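Local coordinates for protein cell death-related nuclease 4 (Caenorhabditis elegans, PDB 5DK5) that degrades DNA and RNA as a 3'-5' exonuclease of the DEDDh family and takes part in the breakdown of DNA during apoptosis, at residues E100-Q103 and Q104-T108; T282-Q285 and Q286-H289. One frame throughout, in Å; residues are numbered along the deposited sequence.

Contact 1 (E100-Q103 and Q104-T108); sequences EQFQ and QWLIT
Leu106 lays its branched end over one face of the Phe102 ring, one helical turn further along helix 95-109, both residues being buried. The side chains approach at a slant: CD1 of Leu106 reaches CZ of Phe102 at 3.6 Å, while CG of Leu106 stands above the same face, nearer CE1. Their first torsions make this possible. Phe102 carries CG opposite the backbone N (chi1 154°), beside its own carbonyl carbon, whereas CG of Leu106 lies beside the backbone N (chi1 -64°), and the two groups converge. Trp105, three residues after Phe102, is a looser neighbour, its CE3 coming within 4.4 Å of Phe102 CD1 from an oblique direction. The carbonyl oxygen of Phe102 lies at the edge of the indole, near its plane.

Beneath the side chains, each carbonyl from Glu100 to Gln103 accepts the amide N-H four residues on; Trp105 N to Gln101 O, at 3.0 Å, is one of these. On the outward side, CG1 of Ile107 packs 3.5 Å from Gln103 O. Thr108 folds its hydroxyl back on its own helix, donating from OG1 to Gln104 O at 2.9 Å. That oxygen is gripped twice, since Thr108 N also binds it, and the hydroxyl comes from above the carbonyl plane.

Both aromatic residues reach the sheet: Phe102 meets the ring of Phe44 and also touches Phe62 and Ile46, while Trp105 meets the ring of Phe62 and packs on Ile60 and Ile46. Leu106 turns instead to Leu111 and Phe144. The pattern is that of an amphipathic helix, with Phe102 and Trp105 packed on strands 41-50 and 55-65 of the exonuclease domain's RNase H-like fold.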
ATOM      1  N   GLU B 100       5.006   4.255 -23.362  1.00 27.86           N
ATOM      2  CA  GLU B 100       5.434   3.966 -24.724  1.00 28.64           C
ATOM      3  C   GLU B 100       4.243   4.015 -25.677  1.00 27.27           C
ATOM      4  O   GLU B 100       4.354   4.507 -26.800  1.00 25.36           O
ATOM      5  CB  GLU B 100       6.121   2.600 -24.785  1.00 29.57           C
ATOM      6  CG  GLU B 100       6.498   2.139 -26.182  1.00 33.02           C
ATOM      7  CD  GLU B 100       7.406   3.118 -26.905  1.00 40.05           C
ATOM      8  OE1 GLU B 100       8.203   3.808 -26.233  1.00 43.85           O
ATOM      9  OE2 GLU B 100       7.322   3.198 -28.148  1.00 41.17           O
ATOM     10  N   GLN B 101       3.101   3.509 -25.221  1.00 30.06           N
ATOM     11  CA  GLN B 101       1.874   3.559 -26.009  1.00 29.50           C
ATOM     12  C   GLN B 101       1.412   5.005 -26.170  1.00 29.35           C
ATOM     13  O   GLN B 101       0.844   5.379 -27.196  1.00 28.66           O
ATOM     14  CB  GLN B 101       0.777   2.722 -25.349  1.00 29.83           C
ATOM     15  CG  GLN B 101       1.055   1.222 -25.352  1.00 34.00           C
ATOM     16  CD  GLN B 101       0.085   0.437 -24.488  1.00 37.53           C
ATOM     17  OE1 GLN B 101      -0.483   0.961 -23.531  1.00 38.30           O
ATOM     18  NE2 GLN B 101      -0.110  -0.831 -24.826  1.00 39.93           N
ATOM     19  N   PHE B 102       1.665   5.812 -25.146  1.00 28.12           N
ATOM     20  CA  PHE B 102       1.297   7.221 -25.165  1.00 23.78           C
ATOM     21  C   PHE B 102       2.123   7.993 -26.190  1.00 26.94           C
ATOM     22  O   PHE B 102       1.601   8.856 -26.892  1.00 25.54           O
ATOM     23  CB  PHE B 102       1.466   7.826 -23.768  1.00 24.64           C
ATOM     24  CG  PHE B 102       1.715   9.305 -23.769  1.00 25.34           C
ATOM     25  CD1 PHE B 102       0.687  10.196 -24.022  1.00 29.66           C
ATOM     26  CD2 PHE B 102       2.978   9.806 -23.501  1.00 27.69           C
ATOM     27  CE1 PHE B 102       0.917  11.558 -24.019  1.00 32.61           C
ATOM     28  CE2 PHE B 102       3.213  11.166 -23.496  1.00 29.66           C
ATOM     29  CZ  PHE B 102       2.182  12.043 -23.753  1.00 32.47           C
ATOM     30  N   GLN B 103       3.411   7.675 -26.283  1.00 28.83           N
ATOM     31  CA  GLN B 103       4.282   8.321 -27.257  1.00 30.74           C
ATOM     32  C   GLN B 103       3.877   7.965 -28.684  1.00 32.32           C
ATOM     33  O   GLN B 103       3.863   8.825 -29.565  1.00 35.08           O
ATOM     34  CB  GLN B 103       5.739   7.932 -27.015  1.00 35.57           C
ATOM     35  CG  GLN B 103       6.328   8.521 -25.747  1.00 40.63           C
ATOM     36  CD  GLN B 103       7.818   8.293 -25.640  1.00 44.37           C
ATOM     37  OE1 GLN B 103       8.274   7.169 -25.431  1.00 45.29           O
ATOM     38  NE2 GLN B 103       8.590   9.361 -25.793  1.00 45.90           N
ATOM     39  N   GLN B 104       3.548   6.697 -28.910  1.00 31.53           N
ATOM     40  CA  GLN B 104       3.101   6.257 -30.225  1.00 32.69           C
ATOM     41  C   GLN B 104       1.783   6.929 -30.600  1.00 32.20           C
ATOM     42  O   GLN B 104       1.557   7.265 -31.763  1.00 33.92           O
ATOM     43  CB  GLN B 104       2.947   4.735 -30.256  1.00 33.56           C
ATOM     44  CG  GLN B 104       2.487   4.187 -31.598  1.00 34.65           C
ATOM     45  CD  GLN B 104       3.404   4.596 -32.731  1.00 36.37           C
ATOM     46  OE1 GLN B 104       4.626   4.487 -32.624  1.00 38.28           O
ATOM     47  NE2 GLN B 104       2.821   5.085 -33.818  1.00 37.30           N
ATOM     48  N   TRP B 105       0.922   7.119 -29.606  1.00 27.27           N
ATOM     49  CA  TRP B 105      -0.362   7.778 -29.809  1.00 28.03           C
ATOM     50  C   TRP B 105      -0.173   9.193 -30.346  1.00 29.16           C
ATOM     51  O   TRP B 105      -0.896   9.626 -31.242  1.00 30.21           O
ATOM     52  CB  TRP B 105      -1.147   7.804 -28.496  1.00 27.33           C
ATOM     53  CG  TRP B 105      -2.512   8.414 -28.590  1.00 29.06           C
ATOM     54  CD1 TRP B 105      -3.599   7.898 -29.232  1.00 30.08           C
ATOM     55  CD2 TRP B 105      -2.941   9.647 -28.000  1.00 30.14           C
ATOM     56  NE1 TRP B 105      -4.677   8.737 -29.084  1.00 31.77           N
ATOM     57  CE2 TRP B 105      -4.300   9.818 -28.332  1.00 31.48           C
ATOM     58  CE3 TRP B 105      -2.308  10.625 -27.225  1.00 30.33           C
ATOM     59  CZ2 TRP B 105      -5.037  10.926 -27.917  1.00 32.53           C
ATOM     60  CZ3 TRP B 105      -3.041  11.726 -26.817  1.00 31.49           C
ATOM     61  CH2 TRP B 105      -4.391  11.868 -27.165  1.00 31.77           C
ATOM     62  N   LEU B 106       0.806   9.911 -29.803  1.00 28.25           N
ATOM     63  CA  LEU B 106       1.129  11.249 -30.286  1.00 30.45           C
ATOM     64  C   LEU B 106       1.577  11.204 -31.743  1.00 31.37           C
ATOM     65  O   LEU B 106       1.190  12.056 -32.546  1.00 29.80           O
ATOM     66  CB  LEU B 106       2.223  11.887 -29.426  1.00 30.10           C
ATOM     67  CG  LEU B 106       1.880  12.161 -27.959  1.00 30.94           C
ATOM     68  CD1 LEU B 106       3.108  12.658 -27.219  1.00 30.88           C
ATOM     69  CD2 LEU B 106       0.742  13.166 -27.842  1.00 32.35           C
ATOM     70  N   ILE B 107       2.391  10.209 -32.081  1.00 35.86           N
ATOM     71  CA  ILE B 107       2.871  10.052 -33.449  1.00 37.81           C
ATOM     72  C   ILE B 107       1.714   9.708 -34.379  1.00 38.49           C
ATOM     73  O   ILE B 107       1.611  10.260 -35.475  1.00 39.93           O
ATOM     74  CB  ILE B 107       3.962   8.962 -33.549  1.00 38.57           C
ATOM     75  CG1 ILE B 107       5.177   9.374 -32.715  1.00 39.27           C
ATOM     76  CG2 ILE B 107       4.372   8.730 -35.012  1.00 39.64           C
ATOM     77  CD1 ILE B 107       6.311   8.369 -32.719  1.00 39.83           C
ATOM     78  N   THR B 108       0.849   8.799 -33.939  1.00 31.89           N
ATOM     79  CA  THR B 108      -0.296   8.382 -34.739  1.00 34.20           C
ATOM     80  C   THR B 108      -1.208   9.563 -35.054  1.00 34.61           C
ATOM     81  O   THR B 108      -1.771   9.644 -36.143  1.00 36.22           O
ATOM     82  CB  THR B 108      -1.114   7.289 -34.027  1.00 36.34           C
ATOM     83  OG1 THR B 108      -0.264   6.180 -33.714  1.00 36.99           O
ATOM     84  CG2 THR B 108      -2.258   6.805 -34.911  1.00 39.36           C
TER

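Contact 2 (T282-Q285 and Q286-H289); sequences TSHQ and QTPH
Hydrogen bonding links His284 to the chain that turns past it: Gln286 N donates to ND1 of the imidazole at 3.1 Å, with an N-H...N angle of 157° and the donor tilted out of the ring plane. ND1 therefore serves as acceptor, while NE2 binds the carbonyl of Arg248. A water bridges the same turn, donating to His284 O and accepting from Thr287 N. Nearby, Gln285, bent at chi2 (-61°), brings NE2 back to Ser283 O at 3.1 Å.

Packing supplements these bonds. CA of Thr287 lies 4.0 Å from the centroid of the His284 ring, almost straight above its face, a CH-pi contact, and CD of Pro288 approaches NE2 of His284 at 4.0 Å. Pro288 itself centres an inverse gamma turn. Replacing the imidazole with the methyl of an alanine is likely to leave the amide of Gln286 and the carbonyl of Arg248 without these partners and Thr287 without the ring beneath it.

The whole stretch is loop between strand 253-256 and helix 300-305. Gln286 ties it to Ala222 and Arg225 just beyond strand 216-219, His284 reaches the end of helix 239-249, and Gln285 lies beside the zinc ligand Cys220.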
ATOM      1  N   THR B 282      19.295  15.297 -16.253  1.00 61.11           N
ATOM      2  CA  THR B 282      19.918  14.002 -16.010  1.00 58.81           C
ATOM      3  C   THR B 282      20.264  13.830 -14.534  1.00 58.35           C
ATOM      4  O   THR B 282      20.006  12.781 -13.942  1.00 54.94           O
ATOM      5  CB  THR B 282      21.198  13.831 -16.851  1.00 57.16           C
ATOM      6  OG1 THR B 282      20.866  13.886 -18.244  1.00 57.12           O
ATOM      7  CG2 THR B 282      21.879  12.499 -16.549  1.00 56.55           C
ATOM      8  N   SER B 283      20.851  14.872 -13.953  1.00 63.56           N
ATOM      9  CA  SER B 283      21.279  14.851 -12.559  1.00 62.93           C
ATOM     10  C   SER B 283      20.678  16.011 -11.771  1.00 59.89           C
ATOM     11  O   SER B 283      20.458  17.095 -12.311  1.00 60.49           O
ATOM     12  CB  SER B 283      22.807  14.901 -12.475  1.00 65.99           C
ATOM     13  OG  SER B 283      23.236  15.074 -11.136  1.00 67.43           O
ATOM     14  N   HIS B 284      20.414  15.770 -10.491  1.00 42.92           N
ATOM     15  CA  HIS B 284      19.903  16.804  -9.598  1.00 39.09           C
ATOM     16  C   HIS B 284      20.990  17.847  -9.342  1.00 39.62           C
ATOM     17  O   HIS B 284      22.098  17.509  -8.925  1.00 40.71           O
ATOM     18  CB  HIS B 284      19.429  16.178  -8.283  1.00 32.91           C
ATOM     19  CG  HIS B 284      18.472  17.037  -7.510  1.00 30.41           C
ATOM     20  ND1 HIS B 284      18.525  18.412  -7.532  1.00 32.00           N
ATOM     21  CD2 HIS B 284      17.439  16.710  -6.702  1.00 29.84           C
ATOM     22  CE1 HIS B 284      17.566  18.899  -6.761  1.00 32.58           C
ATOM     23  NE2 HIS B 284      16.892  17.886  -6.249  1.00 31.71           N
ATOM     24  N   GLN B 285      20.672  19.113  -9.596  1.00 40.36           N
ATOM     25  CA  GLN B 285      21.659  20.190  -9.519  1.00 40.76           C
ATOM     26  C   GLN B 285      21.714  20.850  -8.141  1.00 38.96           C
ATOM     27  O   GLN B 285      22.659  21.573  -7.829  1.00 41.26           O
ATOM     28  CB  GLN B 285      21.359  21.249 -10.583  1.00 42.28           C
ATOM     29  CG  GLN B 285      21.445  20.728 -12.008  1.00 41.96           C
ATOM     30  CD  GLN B 285      22.828  20.217 -12.355  1.00 41.16           C
ATOM     31  OE1 GLN B 285      23.826  20.910 -12.160  1.00 42.66           O
ATOM     32  NE2 GLN B 285      22.896  18.992 -12.862  1.00 39.85           N
ATOM     33  N   GLN B 286      20.693  20.603  -7.327  1.00 36.45           N
ATOM     34  CA  GLN B 286      20.609  21.171  -5.985  1.00 35.22           C
ATOM     35  C   GLN B 286      20.147  20.126  -4.973  1.00 32.47           C
ATOM     36  O   GLN B 286      19.148  20.320  -4.282  1.00 30.24           O
ATOM     37  CB  GLN B 286      19.656  22.368  -5.982  1.00 32.03           C
ATOM     38  CG  GLN B 286      20.083  23.488  -6.919  1.00 36.48           C
ATOM     39  CD  GLN B 286      19.090  24.630  -6.957  1.00 36.44           C
ATOM     40  OE1 GLN B 286      17.997  24.501  -7.510  1.00 35.14           O
ATOM     41  NE2 GLN B 286      19.465  25.759  -6.366  1.00 37.39           N
ATOM     42  N   THR B 287      20.880  19.019  -4.892  1.00 34.70           N
ATOM     43  CA  THR B 287      20.518  17.920  -4.001  1.00 35.77           C
ATOM     44  C   THR B 287      20.395  18.407  -2.554  1.00 34.97           C
ATOM     45  O   THR B 287      21.351  18.953  -2.004  1.00 34.46           O
ATOM     46  CB  THR B 287      21.554  16.783  -4.059  1.00 38.22           C
ATOM     47  OG1 THR B 287      21.744  16.369  -5.418  1.00 40.18           O
ATOM     48  CG2 THR B 287      21.094  15.591  -3.225  1.00 36.23           C
ATOM     49  N   PRO B 288      19.216  18.218  -1.932  1.00 32.92           N
ATOM     50  CA  PRO B 288      19.036  18.680  -0.551  1.00 34.86           C
ATOM     51  C   PRO B 288      19.653  17.717   0.465  1.00 35.55           C
ATOM     52  O   PRO B 288      18.938  16.942   1.098  1.00 34.88           O
ATOM     53  CB  PRO B 288      17.515  18.743  -0.410  1.00 32.29           C
ATOM     54  CG  PRO B 288      17.032  17.642  -1.284  1.00 27.42           C
ATOM     55  CD  PRO B 288      17.985  17.600  -2.459  1.00 27.75           C
ATOM     56  N   HIS B 289      20.972  17.777   0.612  1.00 45.29           N
ATOM     57  CA  HIS B 289      21.687  16.894   1.527  1.00 46.43           C
ATOM     58  C   HIS B 289      21.239  17.103   2.970  1.00 47.62           C
ATOM     59  O   HIS B 289      21.229  16.163   3.768  1.00 46.85           O
ATOM     60  CB  HIS B 289      23.196  17.121   1.413  1.00 48.73           C
ATOM     61  CG  HIS B 289      23.747  16.833   0.052  1.00 49.32           C
ATOM     62  ND1 HIS B 289      23.776  15.564  -0.486  1.00 48.97           N
ATOM     63  CD2 HIS B 289      24.290  17.650  -0.883  1.00 50.06           C
ATOM     64  CE1 HIS B 289      24.312  15.611  -1.692  1.00 48.62           C
ATOM     65  NE2 HIS B 289      24.632  16.865  -1.957  1.00 49.45           N
TER
HETATM   66  O   HOH W   1      23.157  18.532  -6.474  1.00 43.87           O

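Overall arrangement
Both contacts are local and join residues close in sequence, yet they illustrate how the same short range serves different settings. Contact 1 is partly buried and belongs to one helix, whose backbone bonds are regular and whose aromatic side chains turn to the sheet. Contact 2 lies at the surface in a loop without regular structure, where an imidazole nitrogen and a water serve amides at the turn and polar side chains reach neighbouring segments. Their surroundings also differ: strands 41-50 and 55-65 lie against the first, the zinc site beside the second. Their centres are 30 Å apart, and they do not touch.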